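Local coordinates for protein alpha-14 giardin (Giardia lamblia, PDB 3CHJ) that binds calcium and, dependent on it, phospholipid, and may act as a calcium-regulated structural element linking the lipid bilayer to the underlying axoneme, at residues V186-W189 and I190-A194; F201-L204 and H205-S209; L217-G220 and V221-E224; H237-L240 and Y241-C245. One frame throughout, in Å; residues are numbered along the deposited sequence.

Interaction 1: V186-W189 and I190-A194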
loop_
_atom_site.group_PDB
_atom_site.type_symbol
_atom_site.label_atom_id
_atom_site.label_comp_id
_atom_site.label_asym_id
_atom_site.label_seq_id
_atom_site.Cartn_x
_atom_site.Cartn_y
_atom_site.Cartn_z
ATOM N N VAL A 186 8.775 9.278 22.417
ATOM C CA VAL A 186 9.092 8.333 21.334
ATOM C C VAL A 186 8.364 7.021 21.567
ATOM O O VAL A 186 7.656 6.510 20.684
ATOM C CB VAL A 186 10.614 8.076 21.212
ATOM C CG1 VAL A 186 10.901 6.967 20.210
ATOM C CG2 VAL A 186 11.334 9.350 20.798
ATOM N N SER A 187 8.517 6.482 22.778
ATOM C CA SER A 187 7.889 5.222 23.129
ATOM C C SER A 187 6.366 5.222 22.989
ATOM O O SER A 187 5.793 4.235 22.553
ATOM C CB SER A 187 8.321 4.778 24.536
ATOM O OG SER A 187 7.845 5.673 25.515
ATOM N N THR A 188 5.709 6.319 23.363
ATOM C CA THR A 188 4.248 6.419 23.234
ATOM C C THR A 188 3.806 6.282 21.772
ATOM O O THR A 188 2.895 5.509 21.431
ATOM C CB THR A 188 3.773 7.772 23.778
ATOM O OG1 THR A 188 4.186 7.886 25.154
ATOM C CG2 THR A 188 2.272 7.933 23.661
ATOM N N TRP A 189 4.457 7.050 20.911
ATOM C CA TRP A 189 4.069 7.042 19.508
ATOM C C TRP A 189 4.286 5.678 18.867
ATOM O O TRP A 189 3.455 5.202 18.089
ATOM C CB TRP A 189 4.854 8.085 18.738
ATOM C CG TRP A 189 4.406 9.519 18.945
ATOM C CD1 TRP A 189 5.118 10.520 19.541
ATOM C CD2 TRP A 189 3.169 10.109 18.512
ATOM N NE1 TRP A 189 4.414 11.705 19.493
ATOM C CE2 TRP A 189 3.196 11.470 18.905
ATOM C CE3 TRP A 189 2.031 9.612 17.854
ATOM C CZ2 TRP A 189 2.134 12.352 18.628
ATOM C CZ3 TRP A 189 0.964 10.477 17.588
ATOM C CH2 TRP A 189 1.022 11.837 17.985
ATOM N N ILE A 190 5.422 5.062 19.171
ATOM C CA ILE A 190 5.735 3.764 18.573
ATOM C C ILE A 190 4.837 2.656 19.115
ATOM O O ILE A 190 4.322 1.851 18.364
ATOM C CB ILE A 190 7.241 3.411 18.717
ATOM C CG1 ILE A 190 8.112 4.505 18.086
ATOM C CG2 ILE A 190 7.543 2.037 18.108
ATOM C CD1 ILE A 190 7.865 4.753 16.585
ATOM N N ARG A 191 4.621 2.645 20.428
ATOM C CA ARG A 191 3.775 1.627 21.016
ATOM C C ARG A 191 2.371 1.652 20.393
ATOM O O ARG A 191 1.840 0.623 19.981
ATOM C CB ARG A 191 3.719 1.791 22.542
ATOM C CG ARG A 191 2.816 0.766 23.201
ATOM C CD ARG A 191 2.853 0.805 24.736
ATOM N NE ARG A 191 2.375 2.065 25.300
ATOM C CZ ARG A 191 3.159 3.051 25.719
ATOM N NH1 ARG A 191 4.472 2.928 25.650
ATOM N NH2 ARG A 191 2.625 4.157 26.216
ATOM N N ILE A 192 1.783 2.846 20.298
ATOM C CA ILE A 192 0.427 2.933 19.781
ATOM C C ILE A 192 0.395 2.568 18.298
ATOM O O ILE A 192 -0.366 1.689 17.866
ATOM C CB ILE A 192 -0.158 4.330 20.000
ATOM C CG1 ILE A 192 -0.308 4.604 21.518
ATOM C CG2 ILE A 192 -1.508 4.434 19.307
ATOM C CD1 ILE A 192 -0.570 6.073 21.850
ATOM N N PHE A 193 1.228 3.233 17.508
ATOM C CA PHE A 193 1.083 3.086 16.070
ATOM C C PHE A 193 1.670 1.797 15.516
ATOM O O PHE A 193 1.198 1.298 14.470
ATOM C CB PHE A 193 1.629 4.318 15.344
ATOM C CG PHE A 193 0.708 5.509 15.424
ATOM C CD1 PHE A 193 0.586 6.252 16.611
ATOM C CD2 PHE A 193 -0.069 5.881 14.318
ATOM C CE1 PHE A 193 -0.299 7.336 16.689
ATOM C CE2 PHE A 193 -0.951 6.967 14.403
ATOM C CZ PHE A 193 -1.058 7.692 15.554
ATOM N N ALA A 194 2.644 1.220 16.224
ATOM C CA ALA A 194 3.234 -0.039 15.756
ATOM C C ALA A 194 2.597 -1.292 16.339
ATOM O O ALA A 194 2.641 -2.348 15.694
ATOM C CB ALA A 194 4.735 -0.078 16.015
HETATM O O HOH W 1 5.032 5.775 26.682
#
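The indole of W189 and the phenyl ring of F193, one turn apart on the helix, meet at the edge of the indole's six-membered ring: F193 CE1 lies near the indole plane, 3.5 Å from W189 CE3. Neither ring lays a face on the other, since their planes are inclined at 44° and the centroids of the two six-membered rings are 5.6 Å apart. Both chains point the same way because each sets CG opposite its own carbonyl carbon (chi1 -76° in both). The phenyl edge also receives W189 O, 3.4 Å from F193 CD1. The third flat group is the guanidinium of R191, whose chain bends at chi3 (63°) back over the preceding turn, with S187 O lying obliquely to it. In its plane, at the edge, sits a water that accepts from R191 NH2 at 2.9 Å. The same water bonds S187 OG at 3.0 Å and T188 OG1 at 2.7 Å, tying three polar side chains of one turn together, and a salt bridge from NH2 to D168 further restricts the guanidinium. On the other branch of the threonine, T188 CG2 runs alongside I192 CD1, 3.8 Å away. W189 also meets F225 edge-to-face, and its NE1 donates to the calcium ligand E224, which makes the indole a second-shell residue of the metal site. Among the neighbouring helices of this annexin, helix 162-177 packs on W189 and I192, helix 144-154 on V186 and I190, and helix 227-241 on I190 and F193.

Interaction 2: F201-L204 and H205-S209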
loop_
_atom_site.group_PDB
_atom_site.type_symbol
_atom_site.label_atom_id
_atom_site.label_comp_id
_atom_site.label_asym_id
_atom_site.label_seq_id
_atom_site.Cartn_x
_atom_site.Cartn_y
_atom_site.Cartn_z
ATOM N N PHE A 201 -7.028 0.482 18.108
ATOM C CA PHE A 201 -6.692 1.783 17.539
ATOM C C PHE A 201 -7.967 2.583 17.217
ATOM O O PHE A 201 -8.036 3.809 17.477
ATOM C CB PHE A 201 -5.796 1.649 16.298
ATOM C CG PHE A 201 -5.233 2.953 15.855
ATOM C CD1 PHE A 201 -4.085 3.461 16.447
ATOM C CD2 PHE A 201 -5.912 3.721 14.901
ATOM C CE1 PHE A 201 -3.561 4.701 16.047
ATOM C CE2 PHE A 201 -5.416 4.967 14.509
ATOM C CZ PHE A 201 -4.235 5.456 15.087
ATOM N N ARG A 202 -8.969 1.890 16.669
ATOM C CA ARG A 202 -10.250 2.532 16.392
ATOM C C ARG A 202 -10.868 3.043 17.693
ATOM O O ARG A 202 -11.328 4.186 17.750
ATOM C CB ARG A 202 -11.189 1.602 15.635
ATOM C CG ARG A 202 -10.782 1.419 14.166
ATOM C CD ARG A 202 -11.648 0.422 13.427
ATOM N NE ARG A 202 -13.080 0.731 13.555
ATOM C CZ ARG A 202 -13.719 1.672 12.857
ATOM N NH1 ARG A 202 -13.071 2.432 11.977
ATOM N NH2 ARG A 202 -15.018 1.872 13.049
ATOM N N GLN A 203 -10.793 2.232 18.741
ATOM C CA GLN A 203 -11.320 2.634 20.046
ATOM C C GLN A 203 -10.585 3.873 20.545
ATOM O O GLN A 203 -11.214 4.857 20.949
ATOM C CB GLN A 203 -11.236 1.473 21.045
ATOM C CG GLN A 203 -11.908 1.720 22.380
ATOM C CD GLN A 203 -11.810 0.529 23.313
ATOM O OE1 GLN A 203 -11.673 -0.618 22.879
ATOM N NE2 GLN A 203 -11.855 0.807 24.620
ATOM N N LEU A 204 -9.247 3.841 20.506
ATOM C CA LEU A 204 -8.437 4.979 20.944
ATOM C C LEU A 204 -8.776 6.273 20.169
ATOM O O LEU A 204 -8.863 7.353 20.745
ATOM C CB LEU A 204 -6.938 4.658 20.810
ATOM C CG LEU A 204 -6.015 5.705 21.447
ATOM C CD1 LEU A 204 -6.000 5.587 22.994
ATOM C CD2 LEU A 204 -4.604 5.589 20.855
ATOM N N HIS A 205 -8.932 6.149 18.847
ATOM C CA HIS A 205 -9.332 7.270 17.997
ATOM C C HIS A 205 -10.620 7.907 18.501
ATOM O O HIS A 205 -10.679 9.129 18.662
ATOM C CB HIS A 205 -9.466 6.790 16.549
ATOM C CG HIS A 205 -10.070 7.790 15.605
ATOM N ND1 HIS A 205 -9.372 8.318 14.539
ATOM C CD2 HIS A 205 -11.323 8.303 15.522
ATOM C CE1 HIS A 205 -10.165 9.121 13.847
ATOM N NE2 HIS A 205 -11.351 9.136 14.427
ATOM N N LYS A 206 -11.618 7.068 18.777
ATOM C CA LYS A 206 -12.927 7.561 19.246
ATOM C C LYS A 206 -12.856 8.103 20.676
ATOM O O LYS A 206 -13.479 9.126 20.992
ATOM C CB LYS A 206 -13.987 6.470 19.127
ATOM C CG LYS A 206 -14.232 6.005 17.703
ATOM C CD LYS A 206 -15.184 4.815 17.661
ATOM C CE LYS A 206 -15.288 4.243 16.252
ATOM N NZ LYS A 206 -16.084 5.132 15.377
ATOM N N MET A 207 -12.085 7.432 21.527
ATOM C CA MET A 207 -11.837 7.904 22.895
ATOM C C MET A 207 -11.195 9.277 22.945
ATOM O O MET A 207 -11.486 10.069 23.842
ATOM C CB MET A 207 -10.971 6.909 23.678
ATOM C CG MET A 207 -11.676 5.602 23.995
ATOM S SD MET A 207 -10.543 4.354 24.652
ATOM C CE MET A 207 -9.875 5.113 26.127
ATOM N N TYR A 208 -10.295 9.560 22.002
ATOM C CA TYR A 208 -9.590 10.822 21.957
ATOM C C TYR A 208 -10.592 11.939 21.671
ATOM O O TYR A 208 -10.631 12.948 22.376
ATOM C CB TYR A 208 -8.464 10.738 20.893
ATOM C CG TYR A 208 -7.580 11.960 20.858
ATOM C CD1 TYR A 208 -6.368 11.998 21.556
ATOM C CD2 TYR A 208 -7.949 13.094 20.132
ATOM C CE1 TYR A 208 -5.542 13.127 21.516
ATOM C CE2 TYR A 208 -7.153 14.212 20.087
ATOM C CZ TYR A 208 -5.944 14.243 20.796
ATOM O OH TYR A 208 -5.142 15.360 20.744
ATOM N N SER A 209 -11.420 11.741 20.647
ATOM C CA SER A 209 -12.480 12.698 20.331
ATOM C C SER A 209 -13.439 12.855 21.521
ATOM O O SER A 209 -13.863 13.965 21.835
ATOM C CB SER A 209 -13.235 12.256 19.082
ATOM O OG SER A 209 -14.080 13.308 18.623
#
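F201 to Y208 form two regular turns of helix, with H205, K206, M207 and Y208 each donating its backbone N-H to the carbonyl four residues earlier. The bond from M207 N to Q203 O is short and straight (2.8 Å, 165° at the hydrogen), whereas that from Y208 N to L204 O, at 2.9 Å, is more bent, with 145° at the hydrogen. The side chains use the same four-residue spacing. Q203 and M207 slant across one another: the thioether SD of M207 comes to 3.7 Å from Q203 CG and 3.8 Å from Q203 NE2, so the sulfur rests against the glutamine chain from its methylene to its amide. R202 and K206 instead run alongside in the same direction, with K206 CE 4.0 Å from R202 NH2, after K206 CG has passed R202 O at 3.4 Å. H205 swings its CG anti to the backbone N (chi1 171°), which carries the imidazole off this stretch toward H237, to whose NE2 its ND1 is hydrogen-bonded. F201 and Y208 turn to the interior and pack on L217 of helix 217-224, while L204 lies on I192 of helix 186-195. R202 NH2 and K206 NZ, two like charges, stand 4.1 Å apart, but both side chains converge on Y241, R202 through its NH1 bond to the carbonyl and a cation-pi contact with the ring, K206 through its bond to the phenolic OH; the oxygens and ring of Y241 may partly offset their repulsion.

Interaction 3: L217-G220 and V221-E224. With CA (calcium ion), chain B.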
loop_
_atom_site.group_PDB
_atom_site.type_symbol
_atom_site.label_atom_id
_atom_site.label_comp_id
_atom_site.label_asym_id
_atom_site.label_seq_id
_atom_site.Cartn_x
_atom_site.Cartn_y
_atom_site.Cartn_z
ATOM N N LEU A 217 -7.329 12.847 16.656
ATOM C CA LEU A 217 -6.029 12.203 16.849
ATOM C C LEU A 217 -5.158 12.404 15.609
ATOM O O LEU A 217 -3.976 12.735 15.727
ATOM C CB LEU A 217 -6.216 10.718 17.171
ATOM C CG LEU A 217 -4.979 9.814 17.245
ATOM C CD1 LEU A 217 -4.014 10.339 18.303
ATOM C CD2 LEU A 217 -5.428 8.381 17.562
ATOM N N ARG A 218 -5.750 12.240 14.426
ATOM C CA ARG A 218 -4.993 12.472 13.183
ATOM C C ARG A 218 -4.522 13.917 13.052
ATOM O O ARG A 218 -3.432 14.156 12.552
ATOM C CB ARG A 218 -5.794 12.057 11.960
ATOM C CG ARG A 218 -4.899 11.812 10.713
ATOM C CD ARG A 218 -5.832 11.532 9.591
ATOM N NE ARG A 218 -5.242 11.023 8.349
ATOM C CZ ARG A 218 -4.747 11.775 7.372
ATOM N NH1 ARG A 218 -4.659 13.100 7.519
ATOM N NH2 ARG A 218 -4.312 11.187 6.256
ATOM N N ALA A 219 -5.339 14.885 13.472
ATOM C CA ALA A 219 -4.892 16.274 13.496
ATOM C C ALA A 219 -3.680 16.465 14.418
ATOM O O ALA A 219 -2.792 17.266 14.120
ATOM C CB ALA A 219 -6.058 17.192 13.905
ATOM N N GLY A 220 -3.654 15.714 15.531
ATOM C CA GLY A 220 -2.524 15.714 16.455
ATOM C C GLY A 220 -1.258 15.165 15.810
ATOM O O GLY A 220 -0.169 15.661 16.048
ATOM N N VAL A 221 -1.415 14.153 14.963
ATOM C CA VAL A 221 -0.285 13.620 14.185
ATOM C C VAL A 221 0.293 14.708 13.299
ATOM O O VAL A 221 1.518 14.886 13.223
ATOM C CB VAL A 221 -0.706 12.393 13.338
ATOM C CG1 VAL A 221 0.343 12.099 12.256
ATOM C CG2 VAL A 221 -0.910 11.177 14.245
ATOM N N GLU A 222 -0.605 15.472 12.652
ATOM C CA GLU A 222 -0.188 16.540 11.766
ATOM C C GLU A 222 0.578 17.602 12.551
ATOM O O GLU A 222 1.595 18.080 12.082
ATOM C CB GLU A 222 -1.399 17.152 11.044
ATOM C CG GLU A 222 -2.060 16.197 10.047
ATOM C CD GLU A 222 -3.589 16.311 9.925
ATOM O OE1 GLU A 222 -4.156 17.441 10.002
ATOM O OE2 GLU A 222 -4.235 15.240 9.737
ATOM N N ASP A 223 0.113 17.930 13.757
ATOM C CA ASP A 223 0.797 18.906 14.611
ATOM C C ASP A 223 2.213 18.438 14.925
ATOM O O ASP A 223 3.167 19.215 14.862
ATOM C CB ASP A 223 0.055 19.123 15.934
ATOM C CG ASP A 223 -1.261 19.850 15.767
ATOM O OD1 ASP A 223 -1.533 20.394 14.678
ATOM O OD2 ASP A 223 -2.031 19.872 16.747
ATOM N N GLU A 224 2.336 17.151 15.237
ATOM C CA GLU A 224 3.566 16.600 15.833
ATOM C C GLU A 224 4.699 16.362 14.847
ATOM O O GLU A 224 5.881 16.524 15.191
ATOM C CB GLU A 224 3.257 15.293 16.581
ATOM C CG GLU A 224 4.468 14.645 17.291
ATOM C CD GLU A 224 4.841 15.305 18.625
ATOM O OE1 GLU A 224 4.767 16.550 18.750
ATOM O OE2 GLU A 224 5.228 14.579 19.557
HETATM CA CA CA B . 5.324 16.435 21.181
#
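R218 runs its extended chain past one oxygen of the E222 carboxylate, OE2 lying 3.6 Å from R218 CG; the two side chains cross at a slant. The arginine chain then goes on to its guanidinium, where R218 NH1 donates to E222 OE2 at 3.1 Å in a salt bridge of imperfect geometry: the N-H...O angle is 136°, the donor comes from above the carboxylate plane, and the guanidinium and carboxylate planes are 71° apart. E222 reaches back because its CG stands beside the backbone N (chi1 -68°) and the chain then bends at chi2, bringing OE2 also to 3.1 Å from R218 O, an acceptor facing an acceptor, which the arginine probably helps to offset. The same guanidinium has a stronger partner in D238, reached through NE, and lies in a cation-pi contact with F249. This is the salt bridge between residues i and i+4 familiar on helix surfaces, laid over the backbone bond from E222 N to R218 O (3.1 Å). At the end of the helix E224 turns away and grips the calcium ion with both carboxylate oxygens, OE1 and OE2 each 2.5 Å from the metal, OE2 also accepting from the W189 indole. Backbone carbonyls of A175, T178 and G180 and the E185 side chain bind the same ion; a carbonyl-rich loop joined by a bidentate acid from far along the chain recalls the type II calcium sites of annexins. G220 O receives the backbone N-H of E224 at 3.0 Å, and V221 sends its CG2 past L217 O at 3.7 Å toward W189 and F193.

Interaction 4: H237-L240 and Y241-C245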
loop_
_atom_site.group_PDB
_atom_site.type_symbol
_atom_site.label_atom_id
_atom_site.label_comp_id
_atom_site.label_asym_id
_atom_site.label_seq_id
_atom_site.Cartn_x
_atom_site.Cartn_y
_atom_site.Cartn_z
ATOM N N HIS A 237 -2.139 5.655 10.849
ATOM C CA HIS A 237 -3.454 6.029 11.390
ATOM C C HIS A 237 -4.587 5.533 10.494
ATOM O O HIS A 237 -5.511 4.848 10.940
ATOM C CB HIS A 237 -3.593 7.550 11.571
ATOM C CG HIS A 237 -4.979 7.958 11.972
ATOM N ND1 HIS A 237 -6.017 8.040 11.068
ATOM C CD2 HIS A 237 -5.509 8.244 13.185
ATOM C CE1 HIS A 237 -7.130 8.366 11.709
ATOM N NE2 HIS A 237 -6.843 8.511 12.992
ATOM N N ASP A 238 -4.514 5.890 9.218
ATOM C CA ASP A 238 -5.577 5.595 8.284
ATOM C C ASP A 238 -5.709 4.090 8.040
ATOM O O ASP A 238 -6.827 3.569 7.943
ATOM C CB ASP A 238 -5.306 6.340 6.985
ATOM C CG ASP A 238 -5.519 7.841 7.118
ATOM O OD1 ASP A 238 -5.933 8.330 8.204
ATOM O OD2 ASP A 238 -5.289 8.556 6.123
ATOM N N PHE A 239 -4.579 3.390 7.935
ATOM C CA PHE A 239 -4.643 1.950 7.715
ATOM C C PHE A 239 -5.335 1.233 8.866
ATOM O O PHE A 239 -6.187 0.374 8.658
ATOM C CB PHE A 239 -3.257 1.339 7.474
ATOM C CG PHE A 239 -3.273 -0.167 7.453
ATOM C CD1 PHE A 239 -3.850 -0.840 6.380
ATOM C CD2 PHE A 239 -2.734 -0.897 8.510
ATOM C CE1 PHE A 239 -3.884 -2.263 6.355
ATOM C CE2 PHE A 239 -2.757 -2.313 8.494
ATOM C CZ PHE A 239 -3.332 -2.974 7.407
ATOM N N LEU A 240 -4.982 1.607 10.075
ATOM C CA LEU A 240 -5.582 0.967 11.255
ATOM C C LEU A 240 -7.056 1.347 11.328
ATOM O O LEU A 240 -7.907 0.494 11.578
ATOM C CB LEU A 240 -4.814 1.357 12.505
ATOM C CG LEU A 240 -3.389 0.781 12.557
ATOM C CD1 LEU A 240 -2.557 1.453 13.659
ATOM C CD2 LEU A 240 -3.428 -0.747 12.718
ATOM N N TYR A 241 -7.371 2.597 11.030
ATOM C CA TYR A 241 -8.732 3.082 11.213
ATOM C C TYR A 241 -9.662 2.603 10.122
ATOM O O TYR A 241 -10.749 2.106 10.419
ATOM C CB TYR A 241 -8.774 4.601 11.318
ATOM C CG TYR A 241 -10.071 5.069 11.919
ATOM C CD1 TYR A 241 -10.302 4.920 13.283
ATOM C CD2 TYR A 241 -11.051 5.640 11.132
ATOM C CE1 TYR A 241 -11.488 5.321 13.863
ATOM C CE2 TYR A 241 -12.271 6.048 11.707
ATOM C CZ TYR A 241 -12.453 5.896 13.083
ATOM O OH TYR A 241 -13.640 6.295 13.679
ATOM N N ASP A 242 -9.249 2.767 8.865
ATOM C CA ASP A 242 -10.042 2.306 7.711
ATOM C C ASP A 242 -9.135 2.226 6.474
ATOM O O ASP A 242 -8.820 3.273 5.896
ATOM C CB ASP A 242 -11.178 3.260 7.411
ATOM C CG ASP A 242 -12.127 2.734 6.329
ATOM O OD1 ASP A 242 -11.730 1.855 5.524
ATOM O OD2 ASP A 242 -13.271 3.227 6.274
ATOM N N PRO A 243 -8.689 1.008 6.105
ATOM C CA PRO A 243 -7.826 0.835 4.928
ATOM C C PRO A 243 -8.244 1.596 3.671
ATOM O O PRO A 243 -7.360 2.026 2.922
ATOM C CB PRO A 243 -7.857 -0.673 4.687
ATOM C CG PRO A 243 -7.921 -1.227 6.107
ATOM C CD PRO A 243 -8.911 -0.294 6.792
ATOM N N CYS A 244 -9.543 1.778 3.426
ATOM C CA CYS A 244 -9.991 2.510 2.221
ATOM C C CYS A 244 -9.569 3.975 2.256
ATOM O O CYS A 244 -9.210 4.561 1.223
ATOM C CB CYS A 244 -11.500 2.384 1.997
ATOM S SG CYS A 244 -11.979 0.715 1.534
ATOM N N CYS A 245 -9.570 4.548 3.459
ATOM C CA CYS A 245 -9.079 5.901 3.664
ATOM C C CYS A 245 -7.568 5.973 3.449
ATOM O O CYS A 245 -7.070 6.943 2.863
ATOM C CB CYS A 245 -9.436 6.388 5.053
ATOM S SG CYS A 245 -11.178 6.895 5.146
#
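H237 and Y241 stand side by side, pointing the same way, with their rings inclined by only 21° but slid so far apart, centroids 5.9 Å, that they barely overlap; the nearest touch is H237 CE1 against Y241 CB at 4.1 Å. Both chains leave the helix with CG opposite the backbone N, which sends the two rings out on one flank. On another flank P243 crosses F239, with P243 CG 4.1 Å from F239 CD1. Next to it, P243 CD lies 3.4 Å from F239 O. A proline has no N-H to give to that carbonyl, which is instead hydrogen-bonded by R198, whose guanidinium also makes a cation-pi contact with the F239 ring. One step outward, backbone bonds fix these groups: Y241 N donates to H237 O, and D242 N to D238 O at a short 2.7 Å. The imidazole is held by its neighbour, H237 ND1 donating to D238 OD1 at 2.9 Å, nearly in the ring plane and on the anti side of the carboxylate. D238 is itself paired with R218, so arginine, aspartate and histidine form a chain of polar contacts, which would probably steady the imidazole's rotation. D242 is the first residue to leave helical angles after helix 227-241, and its OD1 accepts from C244 N at 3.0 Å, from above the carboxylate plane. D242 is thus the N-cap of helix 243-254, with P243 at its first turn: a tight helix-to-helix junction with an aspartate cap, within the all-helical annexin fold.

All four contacts are local, within one helix or across a single junction, so none closes a long loop; they follow one another in series without nesting or crossing. Interaction 1 lies on helix 186-195 and interaction 2 on the next, 198-211, the two packing through I192 against L204. Interaction 3 occupies helix 217-224 and reaches interaction 1 at V221, beside F193. Interaction 4 ends helix 227-241 and starts 243-254; it joins interaction 2 at H237 and Y241, interaction 3 at D238 and interaction 1 at L240. Centres lie about 13 to 17 Å apart, and every pair touches, so four successive helices and the start of a fifth form one bundle, with the calcium ion beside interactions 1 and 3.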